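Local coordinates for uncharacterized protein DUF1185 (Bordetella bronchiseptica RB50, PDB 3BYQ) that is of unknown function but adopts a variant of the Bacillus chorismate mutase fold and probably has a role in amino-acid metabolism, at residues B[12-17]-B[30-35]; B[118-123]-B[130-135]. All blocks are in the same frame, centred on the assembly; numbering follows the deposited sequence. Where two conformers were deposited one is given.

Interaction 1. Residues B[12-17]-B[30-35]; sequences LIVETT and KLAASC. With EDO (1,2-ethanediol), chain Y.
Ile-13 and Ala-33 face each other as a hydrogen-bonded pair of an antiparallel hairpin, and each satisfies the other's backbone: Ile-13 N gives to Ala-33 O at 2.8 Å, and Ala-33 N returns a bond to Ile-13 O. Two residues on, Glu-15 and Leu-31 do the same. The bond from Glu-15 N to Leu-31 O is nearly straight, 174° at the hydrogen, while the one from Leu-31 N to Glu-15 O is a little longer, 3.0 Å. Carbonyl oxygens also collect CA-H...O contacts from the non-hydrogen-bonded positions, the shortest from Ala-32 CA to Ile-13 O at 3.0 Å.

On the face of Ile-13, Glu-15, Leu-31 and Ala-33, in one of its two modelled conformers Ile-13 CG1 lies 3.8 Å from Ala-33 CB, against a small residue. Glu-15 runs beside Leu-31, pointing the same way, its OE1 3.9 Å from Leu-31 CD1, while OE2 forms a salt bridge with Lys-9 of the second subunit.

The other face carries Val-14 against Ala-32, then Thr-16 beside the extended Lys-30. Both reach O1 of a 1,2-ethanediol, probably from the crystallisation liquor: Thr-16 OG1 at 2.8 Å, with either hydroxyl as possible donor, and Lys-30 NZ as donor at 3.0 Å. The long lysine suits this more open end, whereas Ser-34 OG, buried, is satisfied by Glu-67.

Helix 51-72 covers Leu-12, Val-14, Ala-32 and Ser-34, and strand 147-151 touches Ile-13, Leu-31 and Ala-33 on the reverse face. Strand 161-169 continues the sheet beyond 30-35, while an antiparallel strand of the second subunit pairs with 12-17, carrying the sheet across the interface.

Interaction 2. Residues B[118-123]-B[130-135]; sequences PAVKAV and MMVPVH
Pro-118 lays its ring over one face of the His-135 imidazole, with CD 3.8 Å from the ring centroid and 17° off the normal, a CH-pi contact. His-135 NE2 bonds to Met-116 O, which helps fix the ring's rotation. The rigid proline offers a compact apolar surface to this aromatic face, and its CG also lies 3.4 Å from Pro-133 O.

Further along, Val-120 CG1 is the branch that enters the contact. Its chi1 of 62° puts it in the crowded position, 3.8 Å from Pro-133 CD and 4.1 Å from Val-132 CG2. The two segments run antiparallel but are not neighbours in the sheet: strand 79-86 pairs with both, parallel to 119-123 and antiparallel to 130-136, within the mixed sheet of this variant of the Bacillus chorismate mutase fold. Side chains therefore bridge the wider separation.

Met-130, a selenomethionine, has the length and flexibility for this. Its chain is extended through SE, then bends at chi3 (71°), bringing CE to 3.9 Å from Val-120 CG1, while SE rests 3.9 Å from the small Ala-122 CB. Lys-121 CB is directed away from 130-135, NZ is hydrogen-bonded to His-99 NE2, and the backbone O accepts a bond from Ser-148 OG of the third subunit.

Interactions 1 and 2 follow one another along the chain and belong to the same mixed sheet, their centres about 14 Å apart and their nearest atoms about 4 Å apart without touching. Residues 12-17 and 30-35 are directly paired strands, whereas 118-123 and 130-135 meet through side chains. Strand 147-151 mediates between them: Ile-149 and Ile-151 pack on interaction 1 and bond through their backbones to Val-132 and Met-130 of interaction 2. Val-167 of strand 161-169 likewise touches Ala-33 and Val-132. Both contacts also face other subunits, the second at interaction 1 and chiefly the third at interaction 2. The ethanediol at interaction 1 probably comes from the crystallisation liquor.

Interaction 1. Residues B[12-17]-B[30-35]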
loop_
_atom_site.group_PDB
_atom_site.type_symbol
_atom_site.label_atom_id
_atom_site.label_comp_id
_atom_site.label_asym_id
_atom_site.label_seq_id
_atom_site.Cartn_x
_atom_site.Cartn_y
_atom_site.Cartn_z
ATOM N N LEU B 12 -17.369 -7.268 10.863
ATOM C CA LEU B 12 -17.621 -8.679 10.621
ATOM C C LEU B 12 -17.458 -8.856 9.127
ATOM O O LEU B 12 -18.047 -8.106 8.384
ATOM C CB LEU B 12 -19.036 -9.035 11.034
ATOM C CG LEU B 12 -19.513 -10.468 10.765
ATOM C CD1 LEU B 12 -18.692 -11.426 11.579
ATOM C CD2 LEU B 12 -20.980 -10.600 11.122
ATOM N N ILE B 13 -16.606 -9.783 8.693
ATOM C CA ILE B 13 -16.506 -10.045 7.255
ATOM C C ILE B 13 -16.733 -11.513 7.009
ATOM O O ILE B 13 -16.321 -12.388 7.792
ATOM C CB ILE B 13 -15.220 -9.553 6.590
ATOM C CG1 ILE B 13 -14.009 -10.327 7.100
ATOM C CG2 ILE B 13 -15.052 -8.044 6.816
ATOM C CD1 ILE B 13 -12.692 -9.889 6.469
ATOM N N VAL B 14 -17.473 -11.776 5.937
ATOM C CA VAL B 14 -17.775 -13.149 5.509
ATOM C C VAL B 14 -17.377 -13.229 4.047
ATOM O O VAL B 14 -17.938 -12.551 3.218
ATOM C CB VAL B 14 -19.240 -13.621 5.688
ATOM C CG1 VAL B 14 -19.394 -15.079 5.230
ATOM C CG2 VAL B 14 -19.668 -13.457 7.168
ATOM N N GLU B 15 -16.382 -14.057 3.769
ATOM C CA GLU B 15 -15.885 -14.273 2.417
ATOM C C GLU B 15 -16.328 -15.649 1.966
ATOM O O GLU B 15 -15.991 -16.652 2.588
ATOM C CB GLU B 15 -14.344 -14.194 2.437
ATOM C CG GLU B 15 -13.675 -14.383 1.095
ATOM C CD GLU B 15 -12.184 -14.659 1.223
ATOM O OE1 GLU B 15 -11.753 -15.725 1.765
ATOM O OE2 GLU B 15 -11.422 -13.790 0.744
ATOM N N THR B 16 -17.059 -15.696 0.874
ATOM C CA THR B 16 -17.546 -16.950 0.315
ATOM C C THR B 16 -16.788 -17.180 -0.974
ATOM O O THR B 16 -16.806 -16.327 -1.865
ATOM C CB THR B 16 -19.051 -16.899 0.025
ATOM O OG1 THR B 16 -19.760 -16.488 1.219
ATOM C CG2 THR B 16 -19.563 -18.253 -0.448
ATOM N N THR B 17 -16.080 -18.309 -1.028
ATOM C CA THR B 17 -15.327 -18.684 -2.220
ATOM C C THR B 17 -15.964 -19.877 -2.925
ATOM O O THR B 17 -16.121 -20.965 -2.363
ATOM C CB THR B 17 -13.878 -19.026 -1.866
ATOM O OG1 THR B 17 -13.267 -17.899 -1.219
ATOM C CG2 THR B 17 -13.082 -19.389 -3.122
ATOM N N LYS B 30 -16.705 -20.806 3.253
ATOM C CA LYS B 30 -16.907 -19.522 3.915
ATOM C C LYS B 30 -15.846 -19.385 5.004
ATOM O O LYS B 30 -15.606 -20.320 5.789
ATOM C CB LYS B 30 -18.265 -19.349 4.531
ATOM C CG LYS B 30 -19.364 -19.426 3.539
ATOM C CD LYS B 30 -20.687 -18.941 4.139
ATOM C CE LYS B 30 -21.805 -19.248 3.192
ATOM N NZ LYS B 30 -23.060 -18.534 3.538
ATOM N N LEU B 31 -15.193 -18.236 4.966
ATOM C CA LEU B 31 -14.227 -17.813 6.011
ATOM C C LEU B 31 -14.744 -16.486 6.543
ATOM O O LEU B 31 -15.081 -15.602 5.769
ATOM C CB LEU B 31 -12.821 -17.628 5.437
ATOM C CG LEU B 31 -12.113 -18.877 4.896
ATOM C CD1 LEU B 31 -10.786 -18.519 4.258
ATOM C CD2 LEU B 31 -11.915 -19.949 5.948
ATOM N N ALA B 32 -14.741 -16.324 7.861
ATOM C CA ALA B 32 -15.308 -15.107 8.469
ATOM C C ALA B 32 -14.401 -14.577 9.540
ATOM O O ALA B 32 -13.750 -15.359 10.253
ATOM C CB ALA B 32 -16.712 -15.398 9.043
ATOM N N ALA B 33 -14.347 -13.246 9.649
ATOM C CA ALA B 33 -13.493 -12.612 10.672
ATOM C C ALA B 33 -14.346 -11.599 11.410
ATOM O O ALA B 33 -15.147 -10.915 10.807
ATOM C CB ALA B 33 -12.292 -11.926 10.035
ATOM N N SER B 34 -14.181 -11.585 12.729
ATOM C CA SER B 34 -14.837 -10.624 13.602
ATOM C C SER B 34 -13.715 -9.867 14.284
ATOM O O SER B 34 -12.892 -10.470 14.953
ATOM C CB SER B 34 -15.720 -11.316 14.647
ATOM O OG SER B 34 -16.445 -10.375 15.461
ATOM N N CYS B 35 -13.724 -8.547 14.099
ATOM C CA CYS B 35 -12.704 -7.643 14.636
ATOM C C CYS B 35 -13.324 -6.563 15.510
ATOM O O CYS B 35 -14.456 -6.075 15.256
ATOM C CB CYS B 35 -12.006 -6.915 13.495
ATOM S SG CYS B 35 -11.284 -8.019 12.194
HETATM C C1 EDO Y . -22.919 -15.746 1.261
HETATM O O1 EDO Y . -22.479 -17.073 1.026
HETATM C C2 EDO Y . -23.453 -15.220 -0.048
HETATM O O2 EDO Y . -24.655 -15.934 -0.324
#

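Interaction 2. Residues B[118-123]-B[130-135]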
loop_
_atom_site.group_PDB
_atom_site.type_symbol
_atom_site.label_atom_id
_atom_site.label_comp_id
_atom_site.label_asym_id
_atom_site.label_seq_id
_atom_site.Cartn_x
_atom_site.Cartn_y
_atom_site.Cartn_z
ATOM N N PRO B 118 -4.122 -21.050 15.464
ATOM C CA PRO B 118 -2.981 -20.340 14.885
ATOM C C PRO B 118 -3.199 -18.843 15.017
ATOM O O PRO B 118 -4.295 -18.398 15.358
ATOM C CB PRO B 118 -2.954 -20.834 13.448
ATOM C CG PRO B 118 -4.318 -21.077 13.152
ATOM C CD PRO B 118 -5.006 -21.565 14.409
ATOM N N ALA B 119 -2.136 -18.092 14.798
ATOM C CA ALA B 119 -2.182 -16.655 15.029
ATOM C C ALA B 119 -1.150 -15.899 14.244
ATOM O O ALA B 119 -0.188 -16.469 13.760
ATOM C CB ALA B 119 -1.935 -16.386 16.524
ATOM N N VAL B 120 -1.408 -14.613 14.068
ATOM C CA VAL B 120 -0.403 -13.677 13.545
ATOM C C VAL B 120 -0.692 -12.335 14.173
ATOM O O VAL B 120 -1.817 -12.037 14.522
ATOM C CB VAL B 120 -0.367 -13.649 11.991
ATOM C CG1 VAL B 120 -1.701 -13.182 11.395
ATOM C CG2 VAL B 120 0.851 -12.823 11.445
ATOM N N LYS B 121 0.341 -11.543 14.381
ATOM C CA LYS B 121 0.139 -10.209 14.929
ATOM C C LYS B 121 1.202 -9.280 14.424
ATOM O O LYS B 121 2.220 -9.695 13.891
ATOM C CB LYS B 121 0.140 -10.205 16.429
ATOM C CG LYS B 121 1.343 -10.778 17.022
ATOM C CD LYS B 121 1.174 -10.923 18.563
ATOM C CE LYS B 121 2.432 -11.497 19.125
ATOM N NZ LYS B 121 2.639 -12.889 18.667
ATOM N N ALA B 122 0.909 -8.003 14.538
ATOM C CA ALA B 122 1.840 -6.958 14.090
ATOM C C ALA B 122 1.543 -5.656 14.834
ATOM O O ALA B 122 0.476 -5.493 15.382
ATOM C CB ALA B 122 1.665 -6.703 12.598
ATOM N N VAL B 123 2.548 -4.793 14.889
ATOM C CA VAL B 123 2.403 -3.396 15.322
ATOM C C VAL B 123 2.481 -2.630 14.012
ATOM O O VAL B 123 3.409 -2.802 13.237
ATOM C CB VAL B 123 3.506 -2.945 16.277
ATOM C CG1 VAL B 123 3.338 -1.427 16.543
ATOM C CG2 VAL B 123 3.481 -3.799 17.553
HETATM N N MSE B 130 -3.568 -7.579 6.883
HETATM C CA MSE B 130 -2.758 -8.734 7.256
HETATM C C MSE B 130 -3.424 -10.052 6.926
HETATM O O MSE B 130 -4.593 -10.239 7.221
HETATM C CB MSE B 130 -2.495 -8.631 8.787
HETATM C CG MSE B 130 -1.535 -9.603 9.393
HETATM SE SE MSE B 130 -1.084 -9.088 11.205
HETATM C CE MSE B 130 -2.755 -9.475 12.049
HETATM N N MSE B 131 -2.652 -10.966 6.335
HETATM C CA MSE B 131 -3.135 -12.318 6.016
HETATM C C MSE B 131 -3.131 -13.115 7.286
HETATM O O MSE B 131 -2.109 -13.184 7.976
HETATM C CB MSE B 131 -2.225 -13.075 5.033
HETATM C CG MSE B 131 -2.065 -12.474 3.686
HETATM SE SE MSE B 131 -3.694 -12.290 2.721
HETATM C CE MSE B 131 -4.282 -14.119 2.599
ATOM N N VAL B 132 -4.265 -13.723 7.591
ATOM C CA VAL B 132 -4.407 -14.530 8.820
ATOM C C VAL B 132 -4.534 -16.002 8.480
ATOM O O VAL B 132 -5.455 -16.404 7.771
ATOM C CB VAL B 132 -5.640 -14.081 9.668
ATOM C CG1 VAL B 132 -5.708 -14.916 10.996
ATOM C CG2 VAL B 132 -5.542 -12.583 9.958
ATOM N N PRO B 133 -3.624 -16.818 8.970
ATOM C CA PRO B 133 -3.674 -18.206 8.549
ATOM C C PRO B 133 -4.589 -19.011 9.425
ATOM O O PRO B 133 -4.662 -18.775 10.627
ATOM C CB PRO B 133 -2.239 -18.668 8.773
ATOM C CG PRO B 133 -1.798 -17.866 9.927
ATOM C CD PRO B 133 -2.389 -16.527 9.734
ATOM N N VAL B 134 -5.276 -19.972 8.814
ATOM C CA VAL B 134 -6.161 -20.860 9.545
ATOM C C VAL B 134 -5.799 -22.316 9.361
ATOM O O VAL B 134 -5.109 -22.722 8.406
ATOM C CB VAL B 134 -7.674 -20.703 9.130
ATOM C CG1 VAL B 134 -8.137 -19.277 9.286
ATOM C CG2 VAL B 134 -7.950 -21.180 7.669
ATOM N N HIS B 135 -6.213 -23.117 10.330
ATOM C CA HIS B 135 -6.083 -24.557 10.195
ATOM C C HIS B 135 -7.235 -25.284 10.870
ATOM O O HIS B 135 -8.107 -24.656 11.514
ATOM C CB HIS B 135 -4.704 -25.081 10.553
ATOM C CG HIS B 135 -4.321 -24.961 11.988
ATOM N ND1 HIS B 135 -3.105 -24.436 12.373
ATOM C CD2 HIS B 135 -4.925 -25.396 13.125
ATOM C CE1 HIS B 135 -2.994 -24.523 13.690
ATOM N NE2 HIS B 135 -4.083 -25.092 14.175
#